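Local coordinates for immunoreactive 84kD antigen PG93 (Porphyromonas gingivalis, PDB 5M11), which serves as an essential surface component of the type-IX secretion system of this oral bacterium and binds zinc and calcium ions, at residues I86-E91 and S131-A136; R94-P99 and A136-P141; A537-G542 and K597-W602; L639-D644 and T661-G666. All coordinates share one frame; numbering follows the deposited sequence.

How the contacts relate
Two pairs of contacts lie in two beta-propellers. Contacts 1 and 2, with centres 5 Å apart, join the same two neighbouring blades of the N-terminal propeller, the blades of residues 65-98 and 112-144. Their segments alternate along the chain, share Ala136 and meet at one zinc ion. Contact 3 follows much later, between the first-to-second-strand turns of two adjacent blades in the second propeller. Contact 4 comes last, in the blade that takes strand 13-16 from the N terminus and so closes that ring. Contacts 3 and 4 touch, their centres 13 Å apart, whereas either lies at least 40 Å, centre to centre, from contacts 1 and 2. Contacts 1 to 3 thus join neighbouring blades, while contact 4 ties a blade to the chain leaving it.

Contact 1 (I86-E91 and S131-A136). With ZN (zinc ion), chain I.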
loop_
_atom_site.group_PDB
_atom_site.type_symbol
_atom_site.label_atom_id
_atom_site.label_comp_id
_atom_site.label_asym_id
_atom_site.label_seq_id
_atom_site.Cartn_x
_atom_site.Cartn_y
_atom_site.Cartn_z
ATOM N N ILE A 86 10.398 15.966 3.718
ATOM C CA ILE A 86 9.576 17.168 3.878
ATOM C C ILE A 86 9.165 17.695 2.503
ATOM O O ILE A 86 9.969 17.717 1.552
ATOM C CB ILE A 86 10.346 18.259 4.677
ATOM C CG1 ILE A 86 10.567 17.867 6.161
ATOM C CG2 ILE A 86 9.692 19.631 4.556
ATOM C CD1 ILE A 86 11.866 18.323 6.712
ATOM N N ASP A 87 7.917 18.156 2.423
ATOM C CA ASP A 87 7.346 18.812 1.259
ATOM C C ASP A 87 6.718 20.116 1.716
ATOM O O ASP A 87 6.232 20.188 2.850
ATOM C CB ASP A 87 6.296 17.916 0.571
ATOM C CG ASP A 87 6.801 17.020 -0.548
ATOM O OD1 ASP A 87 7.994 17.144 -0.926
ATOM O OD2 ASP A 87 5.990 16.235 -1.086
ATOM N N ILE A 88 6.756 21.157 0.859
ATOM C CA ILE A 88 6.104 22.434 1.139
ATOM C C ILE A 88 5.110 22.639 0.039
ATOM O O ILE A 88 5.484 22.674 -1.134
ATOM C CB ILE A 88 7.055 23.641 1.339
ATOM C CG1 ILE A 88 8.007 23.377 2.529
ATOM C CG2 ILE A 88 6.234 24.901 1.614
ATOM C CD1 ILE A 88 9.283 24.168 2.551
ATOM N N LEU A 89 3.838 22.691 0.413
ATOM C CA LEU A 89 2.699 22.878 -0.480
ATOM C C LEU A 89 2.325 24.355 -0.448
ATOM O O LEU A 89 1.748 24.819 0.541
ATOM C CB LEU A 89 1.544 21.984 0.017
ATOM C CG LEU A 89 0.517 21.485 -0.990
ATOM C CD1 LEU A 89 -0.145 20.223 -0.481
ATOM C CD2 LEU A 89 -0.572 22.520 -1.218
ATOM N N ASP A 90 2.701 25.107 -1.498
ATOM C CA ASP A 90 2.414 26.539 -1.553
ATOM C C ASP A 90 0.917 26.768 -1.883
ATOM O O ASP A 90 0.187 25.811 -2.169
ATOM C CB ASP A 90 3.378 27.291 -2.510
ATOM C CG ASP A 90 3.146 27.241 -4.019
ATOM O OD1 ASP A 90 2.046 26.828 -4.446
ATOM O OD2 ASP A 90 4.037 27.702 -4.771
ATOM N N GLU A 91 0.467 28.029 -1.804
ATOM C CA GLU A 91 -0.921 28.447 -2.038
ATOM C C GLU A 91 -1.485 27.944 -3.401
ATOM O O GLU A 91 -2.619 27.458 -3.460
ATOM C CB GLU A 91 -0.997 29.979 -1.953
ATOM C CG GLU A 91 -2.370 30.541 -1.628
ATOM C CD GLU A 91 -2.480 32.051 -1.743
ATOM O OE1 GLU A 91 -1.445 32.718 -1.993
ATOM O OE2 GLU A 91 -3.608 32.571 -1.569
ATOM N N SER A 131 15.139 20.528 14.230
ATOM C CA SER A 131 15.443 21.103 12.925
ATOM C C SER A 131 14.674 22.402 12.640
ATOM O O SER A 131 13.449 22.478 12.850
ATOM C CB SER A 131 15.156 20.088 11.830
ATOM O OG SER A 131 16.228 19.166 11.791
ATOM N N VAL A 132 15.397 23.427 12.166
ATOM C CA VAL A 132 14.794 24.707 11.802
ATOM C C VAL A 132 14.591 24.677 10.300
ATOM O O VAL A 132 15.560 24.575 9.525
ATOM C CB VAL A 132 15.583 25.958 12.255
ATOM C CG1 VAL A 132 14.774 27.220 12.018
ATOM C CG2 VAL A 132 15.944 25.857 13.710
ATOM N N LEU A 133 13.330 24.759 9.902
ATOM C CA LEU A 133 12.986 24.747 8.512
ATOM C C LEU A 133 12.607 26.140 8.073
ATOM O O LEU A 133 11.834 26.830 8.756
ATOM C CB LEU A 133 11.861 23.739 8.274
ATOM C CG LEU A 133 11.113 23.740 6.959
ATOM C CD1 LEU A 133 12.016 23.424 5.794
ATOM C CD2 LEU A 133 9.984 22.744 7.031
ATOM N N ASP A 134 13.213 26.569 6.945
ATOM C CA ASP A 134 12.919 27.830 6.304
ATOM C C ASP A 134 11.884 27.485 5.216
ATOM O O ASP A 134 12.218 27.008 4.129
ATOM C CB ASP A 134 14.193 28.513 5.782
ATOM C CG ASP A 134 13.992 29.843 5.079
ATOM O OD1 ASP A 134 12.827 30.194 4.778
ATOM O OD2 ASP A 134 14.998 30.526 4.810
ATOM N N VAL A 135 10.613 27.662 5.577
ATOM C CA VAL A 135 9.458 27.355 4.761
ATOM C C VAL A 135 9.494 28.140 3.432
ATOM O O VAL A 135 9.361 27.507 2.396
ATOM C CB VAL A 135 8.154 27.596 5.563
ATOM C CG1 VAL A 135 6.925 27.216 4.733
ATOM C CG2 VAL A 135 8.173 26.835 6.900
ATOM N N ALA A 136 9.708 29.473 3.439
ATOM C CA ALA A 136 9.756 30.265 2.186
ATOM C C ALA A 136 10.808 29.782 1.194
ATOM O O ALA A 136 10.548 29.782 -0.003
ATOM C CB ALA A 136 10.023 31.727 2.492
HETATM ZN ZN ZN I . 14.677 32.493 4.091
#
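Asp87 OD1 is the most firmly held polar atom here, taking two hydrogen bonds, from Ser61 OG and Asn97 ND2, while OD2 of the same buried carboxylate bonds to Tyr81 OH. Asp87 belongs to the third strand of a beta-propeller blade and turns its back on the next blade. Its neighbours on either side, Ile86 and Ile88, share the face toward that blade, while Asp87 between them points to the other side, into its own hydrogen bonds. Branched aliphatic residues suit a strand face that must pack against another sheet. The partner, strand 131-134, is the third strand of the adjoining blade and runs in nearly the same direction, at 32°, with the axes 10.4 Å apart. That spacing suits interlocking side chains rather than backbone pairing. Ile86 sends CG2, anti to its backbone N, tip to tip against Leu133 CD2 at 4.0 Å. Leu133 holds its CG anti to N (chi1 167°), which projects the branch out from its strand so that CD1 also comes within 4.3 Å of Ile88 CD1. Ile88 and Val135 cross obliquely: CG2 of Ile88 meets CG1 of Val135 at 3.9 Å, and CD1 of Ile88 reaches over to the carbonyl O of Val135. Leu74 lies against Val135, and Val98 of the outermost strand against Leu133, extending the apolar layer. Asp134 points away from this layer, with CG anti to its backbone N. Its OD2 binds the zinc ion at 2.1 Å, alongside Glu137.

Contact 2 (R94-P99 and A136-P141); sequences RVTNVP and AEARIP. With ZN (zinc ion), chain I.
Val98 leaves the outermost strand of its propeller blade with CB directed at segment 136-141, and its two methyls divide the work. CG1, anti to the backbone N (chi1 -172°), crosses obliquely to Ile140 and meets its CD1 at 3.7 Å. CG2, beside the backbone N, rests on Ala138 CB at 3.6 Å and lies almost as near to the carbonyl O of the same alanine. A beta-branched side chain suits the spot because it is short and presents two methyls at once. Two residues earlier, on the same face of the strand, Thr96 turns its methyl CG2 rather than its hydroxyl onto Ala138 CB, 3.5 Å away, so one small methyl meets two others. Ala138 is the first residue of a G1 beta bulge, in which it and Arg139 both face Asp134. Its backbone has a positive phi of 41°, a conformation more usual for glycine. On the side turned from Val98 the character changes: Glu137 and Arg139, on either side of Ala138 in sequence, point away. Glu137 OE2 binds zinc at 2.1 Å, with Asp134 as a second ligand. Arg139 NH2 forms a salt bridge to that same oxygen at 2.9 Å, though the hydrogen bond within it is weak, its N-H bent well away from the line to the oxygen (124°). The contact between blades is therefore apolar, while metal and guanidinium on its outer side would probably keep Glu137 deprotonated.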
loop_
_atom_site.group_PDB
_atom_site.type_symbol
_atom_site.label_atom_id
_atom_site.label_comp_id
_atom_site.label_asym_id
_atom_site.label_seq_id
_atom_site.Cartn_x
_atom_site.Cartn_y
_atom_site.Cartn_z
ATOM N N ARG A 94 1.809 24.106 -5.425
ATOM C CA ARG A 94 3.121 23.732 -5.921
ATOM C C ARG A 94 3.925 23.142 -4.774
ATOM O O ARG A 94 4.005 23.730 -3.686
ATOM C CB ARG A 94 3.833 24.925 -6.569
ATOM C CG ARG A 94 2.992 25.608 -7.657
ATOM C CD ARG A 94 3.775 26.650 -8.441
ATOM N NE ARG A 94 4.104 27.824 -7.628
ATOM C CZ ARG A 94 5.191 28.574 -7.791
ATOM N NH1 ARG A 94 6.078 28.278 -8.735
ATOM N NH2 ARG A 94 5.401 29.622 -7.009
ATOM N N VAL A 95 4.495 21.961 -5.015
ATOM C CA VAL A 95 5.258 21.190 -4.031
ATOM C C VAL A 95 6.760 21.508 -4.128
ATOM O O VAL A 95 7.310 21.544 -5.227
ATOM C CB VAL A 95 4.992 19.671 -4.226
ATOM C CG1 VAL A 95 5.832 18.817 -3.278
ATOM C CG2 VAL A 95 3.512 19.348 -4.092
ATOM N N THR A 96 7.421 21.695 -2.977
ATOM C CA THR A 96 8.862 21.937 -2.925
ATOM C C THR A 96 9.458 20.939 -1.950
ATOM O O THR A 96 9.033 20.891 -0.784
ATOM C CB THR A 96 9.165 23.391 -2.569
ATOM O OG1 THR A 96 8.336 24.248 -3.352
ATOM C CG2 THR A 96 10.595 23.738 -2.803
ATOM N N ASN A 97 10.418 20.127 -2.427
ATOM C CA ASN A 97 11.008 19.069 -1.603
ATOM C C ASN A 97 12.135 19.571 -0.687
ATOM O O ASN A 97 12.939 20.403 -1.105
ATOM C CB ASN A 97 11.525 17.916 -2.488
ATOM C CG ASN A 97 11.595 16.559 -1.807
ATOM O OD1 ASN A 97 12.448 15.717 -2.128
ATOM N ND2 ASN A 97 10.684 16.298 -0.865
ATOM N N VAL A 98 12.201 19.058 0.551
ATOM C CA VAL A 98 13.279 19.371 1.500
ATOM C C VAL A 98 13.784 17.993 2.021
ATOM O O VAL A 98 13.326 17.516 3.072
ATOM C CB VAL A 98 12.851 20.370 2.624
ATOM C CG1 VAL A 98 14.041 20.817 3.448
ATOM C CG2 VAL A 98 12.123 21.594 2.059
ATOM N N PRO A 99 14.665 17.291 1.244
ATOM C CA PRO A 99 15.064 15.917 1.627
ATOM C C PRO A 99 16.282 15.776 2.545
ATOM O O PRO A 99 16.737 14.643 2.744
ATOM C CB PRO A 99 15.380 15.272 0.283
ATOM C CG PRO A 99 15.837 16.383 -0.576
ATOM C CD PRO A 99 15.245 17.665 -0.067
ATOM N N ALA A 136 9.708 29.473 3.439
ATOM C CA ALA A 136 9.756 30.265 2.186
ATOM C C ALA A 136 10.808 29.782 1.194
ATOM O O ALA A 136 10.548 29.782 -0.003
ATOM C CB ALA A 136 10.023 31.727 2.492
ATOM N N GLU A 137 11.993 29.371 1.693
ATOM C CA GLU A 137 13.139 28.973 0.880
ATOM C C GLU A 137 13.468 27.457 0.919
ATOM O O GLU A 137 14.532 27.051 0.450
ATOM C CB GLU A 137 14.370 29.770 1.330
ATOM C CG GLU A 137 14.362 31.253 1.002
ATOM C CD GLU A 137 15.689 31.881 1.360
ATOM O OE1 GLU A 137 16.482 32.141 0.434
ATOM O OE2 GLU A 137 15.990 32.002 2.566
ATOM N N ALA A 138 12.563 26.627 1.433
ATOM C CA ALA A 138 12.704 25.172 1.470
ATOM C C ALA A 138 14.135 24.700 1.824
ATOM O O ALA A 138 14.745 23.942 1.072
ATOM C CB ALA A 138 12.286 24.598 0.131
ATOM N N ARG A 139 14.677 25.158 2.952
ATOM C CA ARG A 139 16.019 24.732 3.343
ATOM C C ARG A 139 16.144 24.648 4.852
ATOM O O ARG A 139 15.444 25.379 5.561
ATOM C CB ARG A 139 17.117 25.637 2.748
ATOM C CG ARG A 139 17.010 27.115 3.055
ATOM C CD ARG A 139 18.259 27.848 2.566
ATOM N NE ARG A 139 18.191 29.285 2.832
ATOM C CZ ARG A 139 18.366 29.834 4.036
ATOM N NH1 ARG A 139 18.624 29.071 5.095
ATOM N NH2 ARG A 139 18.262 31.147 4.193
ATOM N N ILE A 140 17.032 23.758 5.341
ATOM C CA ILE A 140 17.221 23.603 6.781
ATOM C C ILE A 140 18.578 24.241 7.196
ATOM O O ILE A 140 19.631 23.632 7.017
ATOM C CB ILE A 140 17.049 22.136 7.233
ATOM C CG1 ILE A 140 15.574 21.734 7.109
ATOM C CG2 ILE A 140 17.544 21.944 8.655
ATOM C CD1 ILE A 140 15.388 20.345 6.838
ATOM N N PRO A 141 18.567 25.493 7.700
ATOM C CA PRO A 141 19.830 26.148 8.056
ATOM C C PRO A 141 20.514 25.621 9.306
ATOM O O PRO A 141 21.653 26.008 9.562
ATOM C CB PRO A 141 19.412 27.593 8.294
ATOM C CG PRO A 141 17.988 27.539 8.654
ATOM C CD PRO A 141 17.416 26.407 7.877
HETATM ZN ZN ZN I . 14.677 32.493 4.091
#

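Contact 3 (A537-G542 and K597-W602); sequences AVDHNG and KLNHKW. With ZN (zinc ion), chain E; PG4 (tetraethylene glycol), chain P.
Two loops from adjacent beta-propeller blades, each joining the first and second strands of its own blade, meet here through polar groups. The ionic part is a salt bridge: Lys601 NZ donates to Asp539 OD2 at 2.9 Å, on the lone pair facing away from OD1, and Trp545 NE1 bonds to the same oxygen. A lysine bent at chi2 can swing its ammonium back along the loop, where NZ also bonds to Asn599 O at 2.8 Å and to Glu615 O. Among the neutral hydrogen bonds, His540 N points at Asn599 OD1 at 3.0 Å and nearly straight (168°), though above the amide plane rather than on a lone pair. Asn599 suits its place: it tolerates a positive phi of 69° and offers an acceptor on one side and a donor on the other. Its ND2 lies 3.2 Å from Asn541 ND2, a meeting of two donors, and both turn to Glu615 OE2, Asn541 only weakly. By packing, the His540 ring and Asn599 amide slide past each other nearly parallel, their planes 14° apart. A tetraethylene glycol, probably from the crystallisation liquor, lies across this surface; His540 ND1 donates to its O2 at 2.8 Å, and C5 sits over one ring face. The metal interaction lies apart: His600 NE2 binds zinc at 2.2 Å, while Leu598 CB lies over one face of that imidazole.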
loop_
_atom_site.group_PDB
_atom_site.type_symbol
_atom_site.label_atom_id
_atom_site.label_comp_id
_atom_site.label_asym_id
_atom_site.label_seq_id
_atom_site.Cartn_x
_atom_site.Cartn_y
_atom_site.Cartn_z
ATOM N N ALA A 537 1.100 -20.118 -11.656
ATOM C CA ALA A 537 0.201 -19.601 -12.689
ATOM C C ALA A 537 0.191 -20.481 -13.900
ATOM O O ALA A 537 1.264 -20.862 -14.361
ATOM C CB ALA A 537 0.626 -18.196 -13.097
ATOM N N VAL A 538 -0.994 -20.763 -14.468
ATOM C CA VAL A 538 -1.061 -21.568 -15.689
ATOM C C VAL A 538 -1.134 -20.613 -16.916
ATOM O O VAL A 538 -2.004 -19.735 -16.999
ATOM C CB VAL A 538 -2.153 -22.688 -15.678
ATOM C CG1 VAL A 538 -3.549 -22.178 -15.996
ATOM C CG2 VAL A 538 -1.765 -23.842 -16.606
ATOM N N ASP A 539 -0.182 -20.749 -17.833
ATOM C CA ASP A 539 -0.221 -19.883 -18.994
ATOM C C ASP A 539 -1.079 -20.534 -20.090
ATOM O O ASP A 539 -1.701 -21.569 -19.837
ATOM C CB ASP A 539 1.195 -19.519 -19.459
ATOM C CG ASP A 539 1.981 -20.542 -20.245
ATOM O OD1 ASP A 539 1.461 -21.664 -20.460
ATOM O OD2 ASP A 539 3.122 -20.220 -20.655
ATOM N N HIS A 540 -1.131 -19.934 -21.292
ATOM C CA HIS A 540 -1.935 -20.470 -22.394
ATOM C C HIS A 540 -1.309 -21.731 -23.022
ATOM O O HIS A 540 -2.040 -22.510 -23.636
ATOM C CB HIS A 540 -2.160 -19.412 -23.478
ATOM C CG HIS A 540 -2.765 -18.139 -22.986
ATOM N ND1 HIS A 540 -2.511 -16.933 -23.620
ATOM C CD2 HIS A 540 -3.583 -17.914 -21.933
ATOM C CE1 HIS A 540 -3.193 -16.022 -22.945
ATOM N NE2 HIS A 540 -3.842 -16.560 -21.912
ATOM N N ASN A 541 0.025 -21.939 -22.851
ATOM C CA ASN A 541 0.779 -23.088 -23.384
ATOM C C ASN A 541 0.739 -24.319 -22.426
ATOM O O ASN A 541 1.610 -25.204 -22.506
ATOM C CB ASN A 541 2.241 -22.685 -23.661
ATOM C CG ASN A 541 2.434 -21.656 -24.745
ATOM O OD1 ASN A 541 1.692 -21.605 -25.736
ATOM N ND2 ASN A 541 3.482 -20.846 -24.605
ATOM N N GLY A 542 -0.269 -24.350 -21.545
ATOM C CA GLY A 542 -0.468 -25.402 -20.555
ATOM C C GLY A 542 0.687 -25.605 -19.591
ATOM O O GLY A 542 0.873 -26.719 -19.081
ATOM N N LYS A 597 -2.889 -11.512 -21.973
ATOM C CA LYS A 597 -3.683 -11.871 -23.143
ATOM C C LYS A 597 -2.678 -12.262 -24.237
ATOM O O LYS A 597 -2.977 -13.087 -25.110
ATOM C CB LYS A 597 -4.526 -10.637 -23.530
ATOM C CG LYS A 597 -5.414 -10.761 -24.752
ATOM C CD LYS A 597 -6.130 -9.432 -25.060
ATOM C CE LYS A 597 -5.302 -8.434 -25.846
ATOM N NZ LYS A 597 -5.223 -8.774 -27.293
ATOM N N LEU A 598 -1.451 -11.671 -24.147
ATOM C CA LEU A 598 -0.323 -11.920 -25.045
ATOM C C LEU A 598 0.525 -13.079 -24.561
ATOM O O LEU A 598 1.547 -13.374 -25.188
ATOM C CB LEU A 598 0.567 -10.679 -25.185
ATOM C CG LEU A 598 -0.062 -9.383 -25.675
ATOM C CD1 LEU A 598 0.997 -8.311 -25.801
ATOM C CD2 LEU A 598 -0.806 -9.556 -26.983
ATOM N N ASN A 599 0.109 -13.742 -23.450
ATOM C CA ASN A 599 0.814 -14.854 -22.793
ATOM C C ASN A 599 2.140 -14.357 -22.128
ATOM O O ASN A 599 3.019 -15.157 -21.796
ATOM C CB ASN A 599 1.064 -16.015 -23.770
ATOM C CG ASN A 599 1.126 -17.385 -23.150
ATOM O OD1 ASN A 599 0.682 -17.628 -22.011
ATOM N ND2 ASN A 599 1.627 -18.327 -23.935
ATOM N N HIS A 600 2.251 -13.028 -21.917
ATOM C CA HIS A 600 3.387 -12.409 -21.238
ATOM C C HIS A 600 3.148 -12.523 -19.755
ATOM O O HIS A 600 2.007 -12.738 -19.349
ATOM C CB HIS A 600 3.600 -10.951 -21.675
ATOM C CG HIS A 600 4.050 -10.779 -23.097
ATOM N ND1 HIS A 600 3.719 -9.643 -23.820
ATOM C CD2 HIS A 600 4.782 -11.601 -23.885
ATOM C CE1 HIS A 600 4.264 -9.804 -25.014
ATOM N NE2 HIS A 600 4.921 -10.968 -25.102
ATOM N N LYS A 601 4.206 -12.438 -18.940
ATOM C CA LYS A 601 4.076 -12.658 -17.503
ATOM C C LYS A 601 4.353 -11.416 -16.662
ATOM O O LYS A 601 5.402 -10.797 -16.803
ATOM C CB LYS A 601 5.024 -13.792 -17.074
ATOM C CG LYS A 601 4.482 -15.199 -17.336
ATOM C CD LYS A 601 4.595 -15.694 -18.780
ATOM C CE LYS A 601 3.672 -16.866 -18.976
ATOM N NZ LYS A 601 3.730 -17.443 -20.346
ATOM N N TRP A 602 3.403 -11.053 -15.780
ATOM C CA TRP A 602 3.563 -9.947 -14.835
ATOM C C TRP A 602 4.047 -10.558 -13.543
ATOM O O TRP A 602 3.352 -11.382 -12.951
ATOM C CB TRP A 602 2.273 -9.135 -14.657
ATOM C CG TRP A 602 1.934 -8.296 -15.851
ATOM C CD1 TRP A 602 1.092 -8.628 -16.872
ATOM C CD2 TRP A 602 2.476 -7.008 -16.178
ATOM N NE1 TRP A 602 1.056 -7.612 -17.804
ATOM C CE2 TRP A 602 1.913 -6.617 -17.415
ATOM C CE3 TRP A 602 3.405 -6.152 -15.557
ATOM C CZ2 TRP A 602 2.250 -5.412 -18.043
ATOM C CZ3 TRP A 602 3.733 -4.954 -16.179
ATOM C CH2 TRP A 602 3.146 -4.587 -17.397
HETATM ZN ZN ZN E . 6.067 -11.855 -26.716
HETATM O O1 PG4 P . 0.433 -14.918 -27.977
HETATM C C1 PG4 P . -0.940 -15.340 -27.876
HETATM C C2 PG4 P . -1.079 -16.597 -27.007
HETATM O O2 PG4 P . -2.376 -16.650 -26.404
HETATM C C3 PG4 P . -3.170 -17.703 -26.948
HETATM C C4 PG4 P . -4.519 -17.782 -26.238
HETATM O O3 PG4 P . -4.726 -19.098 -25.712
HETATM C C5 PG4 P . -6.016 -19.228 -25.122
HETATM C C6 PG4 P . -5.874 -19.948 -23.790
HETATM O O4 PG4 P . -6.457 -19.157 -22.758
HETATM C C7 PG4 P . -6.870 -19.981 -21.669
HETATM C C8 PG4 P . -6.202 -19.532 -20.370
HETATM O O5 PG4 P . -4.956 -20.218 -20.189
HETATM O O HOH W 1 7.681 -10.074 -27.043
#

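Contact 4 (L639-D644 and T661-G666)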
loop_
_atom_site.group_PDB
_atom_site.type_symbol
_atom_site.label_atom_id
_atom_site.label_comp_id
_atom_site.label_asym_id
_atom_site.label_seq_id
_atom_site.Cartn_x
_atom_site.Cartn_y
_atom_site.Cartn_z
ATOM N N LEU A 639 -0.914 -9.449 -7.069
ATOM C CA LEU A 639 -1.280 -9.012 -8.419
ATOM C C LEU A 639 -2.713 -9.533 -8.793
ATOM O O LEU A 639 -3.204 -10.510 -8.200
ATOM C CB LEU A 639 -0.248 -9.504 -9.464
ATOM C CG LEU A 639 1.159 -8.887 -9.485
ATOM C CD1 LEU A 639 1.992 -9.498 -10.580
ATOM C CD2 LEU A 639 1.134 -7.355 -9.625
ATOM N N ALA A 640 -3.380 -8.856 -9.755
ATOM C CA ALA A 640 -4.709 -9.181 -10.309
ATOM C C ALA A 640 -4.867 -8.377 -11.542
ATOM O O ALA A 640 -4.456 -7.223 -11.557
ATOM C CB ALA A 640 -5.825 -8.872 -9.321
ATOM N N LEU A 641 -5.418 -8.957 -12.592
ATOM C CA LEU A 641 -5.527 -8.271 -13.866
ATOM C C LEU A 641 -6.953 -8.280 -14.410
ATOM O O LEU A 641 -7.591 -9.336 -14.487
ATOM C CB LEU A 641 -4.563 -8.972 -14.841
ATOM C CG LEU A 641 -4.510 -8.537 -16.291
ATOM C CD1 LEU A 641 -3.792 -7.222 -16.429
ATOM C CD2 LEU A 641 -3.817 -9.573 -17.104
ATOM N N ASN A 642 -7.427 -7.094 -14.817
ATOM C CA ASN A 642 -8.728 -6.893 -15.437
ATOM C C ASN A 642 -8.507 -7.042 -16.937
ATOM O O ASN A 642 -8.193 -6.067 -17.627
ATOM C CB ASN A 642 -9.290 -5.522 -15.040
ATOM C CG ASN A 642 -10.674 -5.180 -15.560
ATOM O OD1 ASN A 642 -11.253 -5.835 -16.438
ATOM N ND2 ASN A 642 -11.216 -4.092 -15.045
ATOM N N ASP A 643 -8.629 -8.280 -17.436
ATOM C CA ASP A 643 -8.366 -8.642 -18.838
ATOM C C ASP A 643 -9.215 -7.844 -19.843
ATOM O O ASP A 643 -8.802 -7.716 -20.996
ATOM C CB ASP A 643 -8.561 -10.149 -19.070
ATOM C CG ASP A 643 -7.763 -11.027 -18.113
ATOM O OD1 ASP A 643 -6.621 -11.416 -18.470
ATOM O OD2 ASP A 643 -8.283 -11.329 -17.003
ATOM N N ASP A 644 -10.338 -7.258 -19.396
ATOM C CA ASP A 644 -11.257 -6.506 -20.236
ATOM C C ASP A 644 -10.824 -5.063 -20.517
ATOM O O ASP A 644 -11.095 -4.568 -21.621
ATOM C CB ASP A 644 -12.643 -6.492 -19.609
ATOM C CG ASP A 644 -13.684 -5.957 -20.554
ATOM O OD1 ASP A 644 -14.011 -6.669 -21.539
ATOM O OD2 ASP A 644 -14.108 -4.788 -20.366
ATOM N N THR A 661 -2.107 -1.741 -18.790
ATOM C CA THR A 661 -1.293 -2.729 -19.499
ATOM C C THR A 661 -1.414 -2.588 -21.036
ATOM O O THR A 661 -0.453 -2.906 -21.762
ATOM C CB THR A 661 -1.707 -4.126 -19.009
ATOM O OG1 THR A 661 -1.607 -4.128 -17.592
ATOM C CG2 THR A 661 -0.809 -5.233 -19.519
ATOM N N GLY A 662 -2.577 -2.127 -21.509
ATOM C CA GLY A 662 -2.855 -1.998 -22.937
ATOM C C GLY A 662 -3.179 -3.356 -23.528
ATOM O O GLY A 662 -3.048 -3.572 -24.731
ATOM N N THR A 663 -3.642 -4.272 -22.653
ATOM C CA THR A 663 -3.988 -5.670 -22.862
ATOM C C THR A 663 -5.529 -5.786 -22.815
ATOM O O THR A 663 -6.084 -6.882 -22.914
ATOM C CB THR A 663 -3.170 -6.440 -21.807
ATOM O OG1 THR A 663 -1.920 -6.766 -22.408
ATOM C CG2 THR A 663 -3.860 -7.680 -21.181
ATOM N N GLY A 664 -6.195 -4.639 -22.749
ATOM C CA GLY A 664 -7.646 -4.549 -22.717
ATOM C C GLY A 664 -8.375 -5.047 -23.951
ATOM O O GLY A 664 -7.880 -4.946 -25.080
ATOM N N SER A 665 -9.579 -5.587 -23.717
ATOM C CA SER A 665 -10.503 -6.065 -24.736
ATOM C C SER A 665 -11.536 -4.950 -25.007
ATOM O O SER A 665 -12.754 -5.158 -24.950
ATOM C CB SER A 665 -11.145 -7.375 -24.297
ATOM O OG SER A 665 -10.137 -8.357 -24.115
ATOM N N GLY A 666 -10.998 -3.753 -25.250
ATOM C CA GLY A 666 -11.741 -2.553 -25.598
ATOM C C GLY A 666 -11.917 -2.586 -27.096
ATOM O O GLY A 666 -10.940 -2.425 -27.840
#
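Leu641 and Thr661 cross at about a right angle. The leucine, with CG anti to its backbone N (chi1 176°), brings CD1 to 4.0 Å from Thr661 OG1, while its CD2 lies 4.5 Å from Thr663 CG2, a loose approach. Threonine suits position 661, where its two branches serve different partners: CG2 lies against Trp602, and OG1 makes a weak hydrogen bond to Gly646 O. Asp644 points its CB away from segment 661-666, yet the carboxylate turns back so that OD1 comes 4.0 Å from Ser665 CB. Strand 636-642 is the first of three consecutive strands in the blade that closes the second beta-propeller, and strand 13-16 from the N terminus adds the fourth, beside 655-660. Segment 661-666 carries the chain out of that blade toward the C-terminal domain, and here it runs alongside the residues Asp643 and Asp644 that follow the strand. Further along, the side chains give way to backbone. Ser665 N donates to Asp644 O at 2.8 Å, the donor standing 60° out of the carbonyl plane. The serine hydroxyl, anti to its own carbonyl carbon, adds a weak bond to Asp643 O at 3.5 Å. That same oxygen, Asp643 O, faces Thr663 O at 3.4 Å, two acceptors that do not bond. Gly664 brings its backbone close to the carbonyls of Asp643 and Asp644. Gly662 has a positive phi, readily adopted by glycine, and its N is bonded to Gln660 OE1.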